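Local atomic coordinates of invasion-associated protein (Mycobacterium tuberculosis, PDB entry 4LJ1), a protein that probably binds peptidoglycan in the mycobacterial cell wall through a non-catalytic NlpC/p60 domain. Residues Q80-R83 with K84-I88. Numbering follows the deposited sequence.
Sequences QQAR and KGDLI
Arg83 and Asp86 bind each other twice across a type II beta turn, once through the backbone and once through the aspartate side chain. The turn's own bond runs from Asp86 N to Arg83 O at 3.0 Å, with an N-H...O angle of 162°. Lys84 and Gly85 fill its two central positions; Gly85 takes a positive phi, a conformation that suits a residue without CB.

The second bond returns the other way, from Arg83 N to Asp86 OD2 at 2.9 Å. It meets the oxygen from well above the carboxylate plane, 59° out of it, and is moderately bent. The aspartate arrives there because its CG stands beside its own backbone N (chi1 -71°), which brings OD2 back to Arg83 N.

Van der Waals contact is slight and made by carbons against the carboxylate oxygen: Ala82 CA lies 3.5 Å from Asp86 OD2, and Arg83 CB 3.9 Å from the same oxygen.

Outside the turn, Asp86 OD1 forms a salt bridge with Arg130, whose NH2 also donates a hydrogen bond to Gln81 O. With one carboxylate oxygen on a backbone amide and the other on a guanidinium, buried Asp86 is probably held as the anion, tying the turn that leads into strand 87-90 to neighbouring strand 128-130.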
loop_
_atom_site.group_PDB
_atom_site.type_symbol
_atom_site.label_atom_id
_atom_site.label_comp_id
_atom_site.label_asym_id
_atom_site.label_seq_id
_atom_site.Cartn_x
_atom_site.Cartn_y
_atom_site.Cartn_z
ATOM N N GLN A 80 -8.044 11.560 -10.802
ATOM C CA GLN A 80 -9.428 12.011 -10.791
ATOM C C GLN A 80 -10.459 10.887 -10.796
ATOM O O GLN A 80 -11.654 11.120 -10.610
ATOM C CB GLN A 80 -9.672 12.954 -11.964
ATOM C CG GLN A 80 -9.107 14.356 -11.753
ATOM C CD GLN A 80 -9.987 15.203 -10.848
ATOM O OE1 GLN A 80 -11.140 15.517 -11.182
ATOM N NE2 GLN A 80 -9.454 15.576 -9.695
ATOM N N GLN A 81 -9.977 9.664 -11.008
ATOM C CA GLN A 81 -10.788 8.457 -11.063
ATOM C C GLN A 81 -10.492 7.539 -9.854
ATOM O O GLN A 81 -10.986 6.412 -9.785
ATOM C CB GLN A 81 -10.505 7.724 -12.377
ATOM C CG GLN A 81 -10.938 8.513 -13.612
ATOM C CD GLN A 81 -10.207 8.102 -14.882
ATOM O OE1 GLN A 81 -10.279 8.798 -15.906
ATOM N NE2 GLN A 81 -9.511 6.969 -14.836
ATOM N N ALA A 82 -9.723 8.022 -8.877
ATOM C CA ALA A 82 -9.302 7.205 -7.720
ATOM C C ALA A 82 -10.486 6.739 -6.894
ATOM O O ALA A 82 -11.483 7.446 -6.755
ATOM C CB ALA A 82 -8.358 8.009 -6.842
ATOM N N ARG A 83 -10.327 5.560 -6.304
ATOM C CA ARG A 83 -11.311 4.954 -5.407
ATOM C C ARG A 83 -10.593 4.394 -4.198
ATOM O O ARG A 83 -9.451 3.957 -4.298
ATOM C CB ARG A 83 -12.058 3.814 -6.111
ATOM C CG ARG A 83 -12.957 4.271 -7.242
ATOM C CD ARG A 83 -13.609 3.079 -7.909
ATOM N NE ARG A 83 -14.270 3.472 -9.144
ATOM C CZ ARG A 83 -14.758 2.614 -10.026
ATOM N NH1 ARG A 83 -14.654 1.311 -9.807
ATOM N NH2 ARG A 83 -15.344 3.060 -11.126
ATOM N N LYS A 84 -11.256 4.383 -3.050
ATOM C CA LYS A 84 -10.667 3.735 -1.910
ATOM C C LYS A 84 -10.255 2.301 -2.256
ATOM O O LYS A 84 -10.933 1.591 -3.009
ATOM C CB LYS A 84 -11.557 3.819 -0.675
ATOM C CG LYS A 84 -12.875 3.083 -0.696
ATOM C CD LYS A 84 -13.525 3.183 0.697
ATOM C CE LYS A 84 -15.025 2.981 0.702
ATOM N NZ LYS A 84 -15.563 3.143 2.083
ATOM N N GLY A 85 -9.093 1.905 -1.739
ATOM C CA GLY A 85 -8.479 0.625 -2.043
ATOM C C GLY A 85 -7.434 0.694 -3.140
ATOM O O GLY A 85 -6.598 -0.199 -3.252
ATOM N N ASP A 86 -7.454 1.740 -3.961
ATOM C CA ASP A 86 -6.420 1.891 -4.971
ATOM C C ASP A 86 -5.075 2.126 -4.256
ATOM O O ASP A 86 -5.040 2.645 -3.152
ATOM C CB ASP A 86 -6.730 3.079 -5.879
ATOM C CG ASP A 86 -7.907 2.859 -6.813
ATOM O OD1 ASP A 86 -8.372 1.696 -6.970
ATOM O OD2 ASP A 86 -8.342 3.850 -7.448
ATOM N N LEU A 87 -4.001 1.780 -4.938
ATOM C CA LEU A 87 -2.640 1.990 -4.425
ATOM C C LEU A 87 -2.039 3.262 -5.009
ATOM O O LEU A 87 -2.136 3.515 -6.218
ATOM C CB LEU A 87 -1.779 0.790 -4.813
ATOM C CG LEU A 87 -2.185 -0.571 -4.238
ATOM C CD1 LEU A 87 -1.252 -1.647 -4.775
ATOM C CD2 LEU A 87 -2.173 -0.528 -2.717
ATOM N N ILE A 88 -1.449 4.055 -4.130
ATOM C CA ILE A 88 -0.706 5.267 -4.456
ATOM C C ILE A 88 0.780 4.927 -4.433
ATOM O O ILE A 88 1.229 4.200 -3.544
ATOM C CB ILE A 88 -1.026 6.361 -3.421
ATOM C CG1 ILE A 88 -2.482 6.818 -3.537
ATOM C CG2 ILE A 88 -0.075 7.559 -3.573
ATOM C CD1 ILE A 88 -2.982 7.579 -2.330
#